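Local coordinates for protein 2-hydroxyisobutanoyl-CoA mutase large subunit (Aquincola tertiaricarbonis, PDB 4R3U) that works with a small cobalamin-binding subunit to interconvert 2-hydroxyisobutyryl-CoA and (S)-3-hydroxybutyryl-CoA, itself supplying the substrate-binding barrel, at residues F177-I185 with I212-I223. Numbering follows the deposited sequence.
With 3KK (S-{(3R,5R,9R)-1-[(2R,3S,4R,5R)-5-(6-amino-9H-purin-9-yl)-4-hydroxy-3-(phosphonooxy)tetrahydrofuran-2-yl]-3,5,9-trihydroxy-8,8-dimethyl-3,5-dioxido-10,14-dioxo-2,4,6-trioxa-11,15-diaza-3lambda~5~,5lambda~5~-diphosphaheptadecan-17-yl} 2-hydroxy-2-methylpropanethioate), chain F.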
loop_
_atom_site.group_PDB
_atom_site.type_symbol
_atom_site.label_atom_id
_atom_site.label_comp_id
_atom_site.label_asym_id
_atom_site.label_seq_id
_atom_site.Cartn_x
_atom_site.Cartn_y
_atom_site.Cartn_z
ATOM N N PHE A 177 -10.957 -6.761 -24.567
ATOM C CA PHE A 177 -9.939 -7.138 -25.555
ATOM C C PHE A 177 -8.978 -5.961 -25.764
ATOM O O PHE A 177 -9.405 -4.875 -26.181
ATOM C CB PHE A 177 -10.590 -7.521 -26.894
ATOM C CG PHE A 177 -11.348 -8.828 -26.961
ATOM C CD1 PHE A 177 -10.986 -9.910 -26.155
ATOM C CD2 PHE A 177 -12.394 -8.996 -27.868
ATOM C CE1 PHE A 177 -11.662 -11.127 -26.253
ATOM C CE2 PHE A 177 -13.070 -10.219 -27.974
ATOM C CZ PHE A 177 -12.689 -11.280 -27.184
ATOM N N THR A 178 -7.689 -6.147 -25.420
ATOM C CA THR A 178 -6.674 -5.099 -25.628
ATOM C C THR A 178 -6.196 -5.220 -27.087
ATOM O O THR A 178 -5.083 -5.681 -27.363
ATOM C CB THR A 178 -5.552 -5.238 -24.648
ATOM O OG1 THR A 178 -6.110 -5.270 -23.351
ATOM C CG2 THR A 178 -4.532 -4.135 -24.772
ATOM N N ILE A 179 -7.079 -4.836 -28.001
ATOM C CA ILE A 179 -6.869 -4.955 -29.422
ATOM C C ILE A 179 -7.039 -3.564 -30.056
ATOM O O ILE A 179 -7.862 -2.780 -29.598
ATOM C CB ILE A 179 -7.791 -6.083 -30.003
ATOM C CG1 ILE A 179 -7.380 -6.513 -31.447
ATOM C CG2 ILE A 179 -9.283 -5.738 -29.882
ATOM C CD1 ILE A 179 -6.229 -7.493 -31.523
ATOM N N ASN A 180 -6.188 -3.233 -31.025
ATOM C CA ASN A 180 -6.188 -1.896 -31.596
ATOM C C ASN A 180 -6.407 -1.767 -33.127
ATOM O O ASN A 180 -7.574 -1.684 -33.512
ATOM C CB ASN A 180 -5.037 -1.051 -31.027
ATOM C CG ASN A 180 -5.144 -0.890 -29.535
ATOM O OD1 ASN A 180 -5.934 -0.101 -29.046
ATOM N ND2 ASN A 180 -4.376 -1.667 -28.769
ATOM N N PRO A 181 -5.384 -1.751 -34.033
ATOM C CA PRO A 181 -5.706 -1.607 -35.467
ATOM C C PRO A 181 -6.595 -2.716 -36.051
ATOM O O PRO A 181 -7.287 -2.488 -37.053
ATOM C CB PRO A 181 -4.325 -1.534 -36.134
ATOM C CG PRO A 181 -3.383 -2.123 -35.170
ATOM C CD PRO A 181 -3.921 -1.821 -33.820
ATOM N N SER A 182 -6.578 -3.907 -35.437
ATOM C CA SER A 182 -7.380 -5.053 -35.878
ATOM C C SER A 182 -8.548 -5.314 -34.895
ATOM O O SER A 182 -9.120 -6.414 -34.874
ATOM C CB SER A 182 -6.503 -6.289 -36.036
ATOM O OG SER A 182 -5.823 -6.571 -34.823
ATOM N N ALA A 183 -8.926 -4.270 -34.113
ATOM C CA ALA A 183 -10.025 -4.323 -33.155
ATOM C C ALA A 183 -11.356 -4.695 -33.786
ATOM O O ALA A 183 -12.134 -5.431 -33.157
ATOM C CB ALA A 183 -10.159 -2.997 -32.427
ATOM N N TRP A 184 -11.636 -4.181 -35.018
ATOM C CA TRP A 184 -12.910 -4.435 -35.687
ATOM C C TRP A 184 -13.128 -5.908 -36.008
ATOM O O TRP A 184 -14.255 -6.400 -35.890
ATOM C CB TRP A 184 -13.132 -3.485 -36.875
ATOM C CG TRP A 184 -12.815 -4.012 -38.254
ATOM C CD1 TRP A 184 -13.710 -4.461 -39.183
ATOM C CD2 TRP A 184 -11.525 -4.055 -38.884
ATOM N NE1 TRP A 184 -13.060 -4.782 -40.354
ATOM C CE2 TRP A 184 -11.716 -4.550 -40.197
ATOM C CE3 TRP A 184 -10.218 -3.745 -38.462
ATOM C CZ2 TRP A 184 -10.646 -4.717 -41.101
ATOM C CZ3 TRP A 184 -9.159 -3.946 -39.342
ATOM C CH2 TRP A 184 -9.376 -4.404 -40.649
ATOM N N ILE A 185 -12.033 -6.611 -36.363
ATOM C CA ILE A 185 -12.011 -8.047 -36.680
ATOM C C ILE A 185 -12.353 -8.840 -35.402
ATOM O O ILE A 185 -13.202 -9.720 -35.434
ATOM C CB ILE A 185 -10.642 -8.439 -37.329
ATOM C CG1 ILE A 185 -10.541 -7.863 -38.748
ATOM C CG2 ILE A 185 -10.407 -9.966 -37.309
ATOM C CD1 ILE A 185 -9.225 -7.800 -39.256
ATOM N N ILE A 212 -6.992 4.267 -32.094
ATOM C CA ILE A 212 -5.838 4.310 -32.997
ATOM C C ILE A 212 -4.983 5.578 -32.876
ATOM O O ILE A 212 -3.780 5.524 -33.086
ATOM C CB ILE A 212 -6.240 3.960 -34.444
ATOM C CG1 ILE A 212 -5.063 3.408 -35.248
ATOM C CG2 ILE A 212 -6.967 5.126 -35.157
ATOM C CD1 ILE A 212 -4.712 1.984 -34.956
ATOM N N LEU A 213 -5.579 6.697 -32.500
ATOM C CA LEU A 213 -4.836 7.952 -32.361
ATOM C C LEU A 213 -3.685 7.834 -31.355
ATOM O O LEU A 213 -2.559 8.266 -31.642
ATOM C CB LEU A 213 -5.789 9.152 -32.110
ATOM C CG LEU A 213 -6.866 9.408 -33.243
ATOM C CD1 LEU A 213 -7.888 10.425 -32.840
ATOM C CD2 LEU A 213 -6.246 9.797 -34.559
ATOM N N LYS A 214 -3.922 7.103 -30.262
ATOM C CA LYS A 214 -2.919 6.885 -29.236
ATOM C C LYS A 214 -1.850 5.902 -29.687
ATOM O O LYS A 214 -0.788 5.850 -29.085
ATOM C CB LYS A 214 -3.584 6.484 -27.898
ATOM C CG LYS A 214 -4.259 5.128 -27.870
ATOM C CD LYS A 214 -3.373 4.019 -27.337
ATOM C CE LYS A 214 -4.212 2.794 -27.056
ATOM N NZ LYS A 214 -4.655 2.071 -28.294
ATOM N N GLU A 215 -2.141 5.101 -30.735
ATOM C CA GLU A 215 -1.202 4.138 -31.334
ATOM C C GLU A 215 -0.138 4.899 -32.115
ATOM O O GLU A 215 1.043 4.607 -31.971
ATOM C CB GLU A 215 -1.949 3.146 -32.240
ATOM C CG GLU A 215 -2.810 2.134 -31.470
ATOM C CD GLU A 215 -2.056 1.299 -30.456
ATOM O OE1 GLU A 215 -0.869 1.007 -30.699
ATOM O OE2 GLU A 215 -2.611 1.022 -29.374
ATOM N N TYR A 216 -0.553 5.929 -32.885
ATOM C CA TYR A 216 0.390 6.782 -33.623
ATOM C C TYR A 216 1.236 7.609 -32.652
ATOM O O TYR A 216 2.438 7.784 -32.848
ATOM C CB TYR A 216 -0.347 7.692 -34.626
ATOM C CG TYR A 216 -1.089 6.924 -35.696
ATOM C CD1 TYR A 216 -0.404 6.201 -36.670
ATOM C CD2 TYR A 216 -2.479 6.932 -35.749
ATOM C CE1 TYR A 216 -1.089 5.468 -37.643
ATOM C CE2 TYR A 216 -3.173 6.214 -36.725
ATOM C CZ TYR A 216 -2.475 5.472 -37.663
ATOM O OH TYR A 216 -3.159 4.750 -38.615
ATOM N N MET A 217 0.585 8.089 -31.591
ATOM C CA MET A 217 1.140 8.904 -30.530
ATOM C C MET A 217 2.086 8.086 -29.623
ATOM O O MET A 217 3.177 8.564 -29.279
ATOM C CB MET A 217 -0.025 9.412 -29.652
ATOM C CG MET A 217 -0.728 10.623 -30.144
ATOM S SD MET A 217 -1.695 11.290 -28.759
ATOM C CE MET A 217 -2.696 12.452 -29.636
ATOM N N ALA A 218 1.641 6.897 -29.173
ATOM C CA ALA A 218 2.373 6.132 -28.161
ATOM C C ALA A 218 2.507 4.620 -28.275
ATOM O O ALA A 218 3.595 4.146 -28.035
ATOM C CB ALA A 218 1.854 6.494 -26.769
ATOM N N GLN A 219 1.420 3.848 -28.481
ATOM C CA GLN A 219 1.566 2.389 -28.425
ATOM C C GLN A 219 2.214 1.695 -29.641
ATOM O O GLN A 219 2.791 0.606 -29.512
ATOM C CB GLN A 219 0.321 1.695 -27.865
ATOM C CG GLN A 219 0.512 0.180 -27.722
ATOM C CD GLN A 219 -0.450 -0.466 -26.803
ATOM O OE1 GLN A 219 -0.036 -1.104 -25.852
ATOM N NE2 GLN A 219 -1.754 -0.324 -27.072
ATOM N N LYS A 220 2.184 2.382 -30.798
ATOM C CA LYS A 220 2.833 1.987 -32.052
ATOM C C LYS A 220 2.293 0.711 -32.758
ATOM O O LYS A 220 3.023 0.035 -33.501
ATOM C CB LYS A 220 4.365 2.021 -31.894
ATOM C CG LYS A 220 4.900 3.263 -31.182
ATOM C CD LYS A 220 4.669 4.564 -31.953
ATOM C CE LYS A 220 5.196 5.757 -31.220
ATOM N NZ LYS A 220 6.455 6.239 -31.822
ATOM N N GLU A 221 0.989 0.434 -32.571
ATOM C CA GLU A 221 0.313 -0.674 -33.245
ATOM C C GLU A 221 -0.565 -0.072 -34.320
ATOM O O GLU A 221 -1.579 0.534 -34.020
ATOM C CB GLU A 221 -0.528 -1.524 -32.271
ATOM C CG GLU A 221 0.249 -2.032 -31.068
ATOM C CD GLU A 221 -0.586 -2.642 -29.970
ATOM O OE1 GLU A 221 -1.827 -2.710 -30.124
ATOM O OE2 GLU A 221 0.002 -3.031 -28.936
ATOM N N TYR A 222 -0.141 -0.163 -35.566
ATOM C CA TYR A 222 -0.892 0.390 -36.696
ATOM C C TYR A 222 -0.699 -0.449 -37.945
ATOM O O TYR A 222 0.304 -1.157 -38.073
ATOM C CB TYR A 222 -0.544 1.871 -36.955
ATOM C CG TYR A 222 0.899 2.257 -36.731
ATOM C CD1 TYR A 222 1.921 1.692 -37.493
ATOM C CD2 TYR A 222 1.247 3.202 -35.774
ATOM C CE1 TYR A 222 3.253 2.049 -37.297
ATOM C CE2 TYR A 222 2.578 3.562 -35.564
ATOM C CZ TYR A 222 3.576 2.998 -36.342
ATOM O OH TYR A 222 4.892 3.349 -36.152
ATOM N N ILE A 223 -1.676 -0.401 -38.845
ATOM C CA ILE A 223 -1.651 -1.145 -40.094
ATOM C C ILE A 223 -1.740 -0.156 -41.256
ATOM O O ILE A 223 -0.843 -0.089 -42.074
ATOM C CB ILE A 223 -2.772 -2.247 -40.148
ATOM C CG1 ILE A 223 -2.724 -3.197 -38.921
ATOM C CG2 ILE A 223 -2.671 -3.049 -41.449
ATOM C CD1 ILE A 223 -3.950 -4.088 -38.667
HETATM C C4 3KK F . -1.030 -3.176 -23.477
HETATM C C3 3KK F . -1.644 -3.127 -22.082
HETATM C C2 3KK F . -0.799 -2.249 -21.162
HETATM O O3 3KK F . -1.654 -4.452 -21.577
HETATM C C1 3KK F . -3.085 -2.600 -22.094
HETATM O O1 3KK F . -3.435 -1.648 -22.796
HETATM S S1P 3KK F . -4.156 -3.486 -21.012
HETATM C C2P 3KK F . -5.765 -2.685 -21.269
HETATM C C3P 3KK F . -6.860 -3.503 -20.633
HETATM N N4P 3KK F . -8.111 -2.772 -20.784
HETATM C C5P 3KK F . -9.152 -2.964 -19.968
HETATM O O5P 3KK F . -9.168 -3.773 -19.034
HETATM C C6P 3KK F . -10.349 -2.071 -20.307
HETATM C C7P 3KK F . -11.570 -2.393 -19.457
HETATM N N8P 3KK F . -12.654 -1.448 -19.750
HETATM C C9P 3KK F . -13.893 -1.644 -19.273
HETATM O O9P 3KK F . -14.195 -2.628 -18.596
HETATM C CAP 3KK F . -14.970 -0.613 -19.721
HETATM O OAP 3KK F . -14.772 -0.180 -21.083
HETATM C CBP 3KK F . -15.289 0.544 -18.714
HETATM C CDP 3KK F . -16.521 1.327 -19.193
HETATM C CEP 3KK F . -14.123 1.531 -18.599
HETATM C CCP 3KK F . -15.636 -0.009 -17.316
HETATM O O6A 3KK F . -16.666 -1.003 -17.457
HETATM P P2A 3KK F . -17.033 -2.087 -16.364
HETATM O O4A 3KK F . -15.803 -2.660 -15.798
HETATM O O5A 3KK F . -18.031 -3.002 -16.971
HETATM O O3A 3KK F . -17.705 -1.143 -15.227
HETATM P P1A 3KK F . -19.115 -0.306 -15.328
HETATM O O1A 3KK F . -19.572 -0.120 -16.731
HETATM O O2A 3KK F . -18.969 0.886 -14.476
HETATM O O5B 3KK F . -20.041 -1.386 -14.533
HETATM C C5B 3KK F . -20.777 -2.444 -15.186
HETATM C C4B 3KK F . -22.287 -2.261 -14.948
HETATM O O4B 3KK F . -22.589 -1.984 -13.547
HETATM C C3B 3KK F . -22.832 -1.085 -15.752
HETATM O O3B 3KK F . -24.158 -1.436 -16.217
HETATM P P3B 3KK F . -24.512 -1.708 -17.770
HETATM O O8A 3KK F . -24.166 -0.417 -18.406
HETATM O O7A 3KK F . -23.651 -2.859 -18.112
HETATM O O9A 3KK F . -25.961 -2.018 -17.699
HETATM C C2B 3KK F . -22.895 0.039 -14.735
HETATM O O2B 3KK F . -23.884 1.017 -15.075
HETATM C C1B 3KK F . -23.252 -0.704 -13.463
HETATM N N9A 3KK F . -22.776 0.002 -12.236
HETATM C C8A 3KK F . -21.528 0.260 -11.850
HETATM N N7A 3KK F . -21.577 0.917 -10.694
HETATM C C5A 3KK F . -22.861 1.051 -10.342
HETATM C C4A 3KK F . -23.606 0.472 -11.305
HETATM N N3A 3KK F . -24.962 0.445 -11.229
HETATM C C2A 3KK F . -25.627 1.014 -10.120
HETATM N N1A 3KK F . -24.800 1.609 -9.128
HETATM C C6A 3KK F . -23.458 1.623 -9.274
HETATM N N6A 3KK F . -22.671 2.183 -8.353
#
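Asn180 reaches from the loop after strand 175-178 into a buried polar cluster on 212-223, and its side chain is worth following outward. Asn180 CB lies beside the carboxylate of Glu215, 3.6 Å from Glu215 OE2. CG sits near the same oxygen, the amide and carboxylate planes turned 35° apart, but no bond joins the two groups. At the tip, Asn180 OD1 accepts from Lys214 NZ at 2.6 Å, the ammonium standing above the carbonyl plane instead of on a lone pair. Asn180 ND2 gives a hydrogen bond to Glu221 OE1 at 3.1 Å, meeting the syn side out of the carboxylate plane, and a second to Gln209 of the substrate site.

Next to this amide, Glu215 links the first turn of helix 213-219 to its last residue and to the chain just after it. Glu215 OE2 takes a salt bridge from Lys214 NZ (2.5 Å) on the anti side and, on its syn lone pair, a nearly straight bond from Gln219 NE2 at 174°. OE1 turns its anti lone pair to the backbone N of Glu221. Because the chain bends at chi2 (-57°), the carboxylate folds back to face all three donors. With Glu215 cut back to alanine, the Lys214 ammonium would probably lose its salt-bridge mate, and Gln219 NE2 and the backbone N of Glu221 an acceptor.

Next along the chain, Pro181 CB touches Ile223 CD1 (3.6 Å) and Ile212 CD1, while its CD rests on Glu221 O.

Gln219 OE1 lies 3.3 Å from C4 of the bound acyl group, and Thr178 OG1 borders the pantetheine arm while bonding to Asp128. In this TIM-barrel mutase, Asn180, Lys214 and Glu215 thus form a second shell behind Gln219 and Glu221, which line the cobalamin pocket: Lys214 probably offsets part of Glu215's negative charge, and Glu215 helps hold the substrate-contacting glutamine amide.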